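Local coordinates for protein CocE/NonD family hydrolase (PDB 3IB3) that is probably a serine hydrolase of the alpha/beta-hydrolase clan, related to cocaine esterase and X-Pro dipeptidyl-peptidases, acting on ester or amide bonds, at residues K412-T417 and G548-Q553. Numbering follows the deposited sequence.
Sequences KLWVST and GKYDSQ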
loop_
_atom_site.group_PDB
_atom_site.type_symbol
_atom_site.label_atom_id
_atom_site.label_comp_id
_atom_site.label_asym_id
_atom_site.label_seq_id
_atom_site.Cartn_x
_atom_site.Cartn_y
_atom_site.Cartn_z
ATOM N N LYS A 412 9.465 1.964 -21.638
ATOM C CA LYS A 412 8.921 2.518 -22.884
ATOM C C LYS A 412 9.069 1.486 -24.053
ATOM O O LYS A 412 10.165 1.155 -24.447
ATOM C CB LYS A 412 9.607 3.856 -23.097
ATOM C CG LYS A 412 9.694 4.423 -24.489
ATOM C CD LYS A 412 8.367 4.683 -25.123
ATOM C CE LYS A 412 8.603 5.188 -26.529
ATOM N NZ LYS A 412 9.366 6.458 -26.553
ATOM N N LEU A 413 7.948 0.992 -24.586
ATOM C CA LEU A 413 7.937 -0.056 -25.649
ATOM C C LEU A 413 7.193 0.452 -26.868
ATOM O O LEU A 413 6.291 1.291 -26.743
ATOM C CB LEU A 413 7.252 -1.335 -25.147
ATOM C CG LEU A 413 7.780 -2.050 -23.871
ATOM C CD1 LEU A 413 6.970 -3.347 -23.590
ATOM C CD2 LEU A 413 9.275 -2.338 -24.032
ATOM N N TRP A 414 7.591 -0.009 -28.053
ATOM C CA TRP A 414 6.747 0.039 -29.260
ATOM C C TRP A 414 6.170 -1.392 -29.473
ATOM O O TRP A 414 6.888 -2.401 -29.351
ATOM C CB TRP A 414 7.519 0.529 -30.492
ATOM C CG TRP A 414 8.022 1.935 -30.353
ATOM C CD1 TRP A 414 9.160 2.352 -29.705
ATOM C CD2 TRP A 414 7.396 3.127 -30.862
ATOM N NE1 TRP A 414 9.269 3.737 -29.782
ATOM C CE2 TRP A 414 8.210 4.228 -30.492
ATOM C CE3 TRP A 414 6.245 3.366 -31.617
ATOM C CZ2 TRP A 414 7.893 5.560 -30.845
ATOM C CZ3 TRP A 414 5.922 4.695 -31.969
ATOM C CH2 TRP A 414 6.755 5.768 -31.582
ATOM N N VAL A 415 4.861 -1.470 -29.698
ATOM C CA VAL A 415 4.139 -2.724 -29.616
ATOM C C VAL A 415 3.050 -2.747 -30.677
ATOM O O VAL A 415 2.650 -1.689 -31.198
ATOM C CB VAL A 415 3.508 -2.973 -28.209
ATOM C CG1 VAL A 415 4.509 -2.807 -27.175
ATOM C CG2 VAL A 415 2.273 -1.993 -27.928
ATOM N N SER A 416 2.643 -3.968 -31.017
ATOM C CA SER A 416 1.564 -4.231 -31.938
ATOM C C SER A 416 1.094 -5.674 -31.718
ATOM O O SER A 416 1.843 -6.499 -31.214
ATOM C CB SER A 416 1.999 -4.018 -33.399
ATOM O OG SER A 416 2.757 -5.103 -33.897
ATOM N N THR A 417 -0.141 -5.945 -32.124
ATOM C CA THR A 417 -0.777 -7.250 -32.040
ATOM C C THR A 417 -1.565 -7.358 -33.333
ATOM O O THR A 417 -1.926 -6.336 -33.935
ATOM C CB THR A 417 -1.726 -7.345 -30.796
ATOM O OG1 THR A 417 -2.473 -8.582 -30.792
ATOM C CG2 THR A 417 -2.703 -6.175 -30.750
ATOM N N GLY A 548 16.479 1.276 -34.071
ATOM C CA GLY A 548 16.072 2.179 -35.163
ATOM C C GLY A 548 15.198 3.296 -34.619
ATOM O O GLY A 548 15.510 3.853 -33.580
ATOM N N LYS A 549 14.111 3.634 -35.319
ATOM C CA LYS A 549 13.102 4.591 -34.793
ATOM C C LYS A 549 12.362 4.102 -33.523
ATOM O O LYS A 549 11.844 4.915 -32.729
ATOM C CB LYS A 549 12.086 4.987 -35.885
ATOM C CG LYS A 549 11.279 3.832 -36.562
ATOM C CD LYS A 549 10.140 4.373 -37.459
ATOM C CE LYS A 549 9.527 3.288 -38.371
ATOM N NZ LYS A 549 8.905 3.829 -39.650
ATOM N N TYR A 550 12.312 2.788 -33.327
ATOM C CA TYR A 550 11.592 2.208 -32.216
ATOM C C TYR A 550 12.467 2.244 -30.944
ATOM O O TYR A 550 12.967 1.222 -30.481
ATOM C CB TYR A 550 11.114 0.793 -32.575
ATOM C CG TYR A 550 10.329 0.688 -33.903
ATOM C CD1 TYR A 550 10.830 -0.073 -34.956
ATOM C CD2 TYR A 550 9.092 1.341 -34.102
ATOM C CE1 TYR A 550 10.158 -0.170 -36.193
ATOM C CE2 TYR A 550 8.399 1.261 -35.372
ATOM C CZ TYR A 550 8.951 0.480 -36.386
ATOM O OH TYR A 550 8.364 0.302 -37.597
ATOM N N ASP A 551 12.585 3.436 -30.346
ATOM C CA ASP A 551 13.478 3.693 -29.221
ATOM C C ASP A 551 12.993 3.065 -27.902
ATOM O O ASP A 551 12.990 3.702 -26.838
ATOM C CB ASP A 551 13.736 5.211 -29.076
ATOM C CG ASP A 551 12.493 5.971 -28.745
ATOM O OD1 ASP A 551 11.388 5.384 -28.814
ATOM O OD2 ASP A 551 12.601 7.161 -28.442
ATOM N N SER A 552 12.633 1.790 -27.975
ATOM C CA SER A 552 12.189 1.083 -26.799
ATOM C C SER A 552 13.296 1.139 -25.738
ATOM O O SER A 552 14.484 0.939 -26.051
ATOM C CB SER A 552 11.800 -0.363 -27.125
ATOM O OG SER A 552 10.549 -0.432 -27.787
ATOM N N GLN A 553 12.918 1.446 -24.500
ATOM C CA GLN A 553 13.913 1.696 -23.455
ATOM C C GLN A 553 13.341 1.583 -22.061
ATOM O O GLN A 553 12.186 1.877 -21.842
ATOM C CB GLN A 553 14.497 3.114 -23.607
ATOM C CG GLN A 553 13.513 4.206 -23.331
ATOM C CD GLN A 553 14.044 5.564 -23.725
ATOM O OE1 GLN A 553 14.604 6.272 -22.904
ATOM N NE2 GLN A 553 13.938 5.901 -25.003
#
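An antiparallel bridge between Lys412 and Gln553 starts the pairing of strands 408-417 and 553-558: Lys412 N donates to Gln553 O at 2.7 Å, and Gln553 N returns a bond to Lys412 O at 2.8 Å. Just before the bridge, 548-553 comes down to the strand through two inverse gamma turns, centred on Tyr550 and Asp551, and Trp414 packs against them, its face to Tyr550 and its edge to Asp551. Trp414 NE1 lies 2.9 Å from Asp551 OD1, its N-H running almost straight, at 174° and in the ring plane. Asp551 OD1 also takes Lys412 NZ, on the syn side but well out of the carboxylate plane, at 3.2 Å, as a salt bridge; bends at chi2 and chi4 curl the lysine chain back to reach it. All this lies in the beta-sandwich-like C-terminal domain of the S15 family, where the strand's other neighbours include 490-503 and 541-546. Tyr550 covers one indole face: its CA sits 3.8 Å from the centroid of the Trp414 five-membered ring, a CH-pi contact, while its phenol ring turns an edge to that face, with planes at 62°. Ser552 OG, beside its own backbone N (chi1 -75°), accepts from Trp414 N at 3.0 Å and is also hydrogen-bonded to Tyr545 O, tying the turn to strand 541-546.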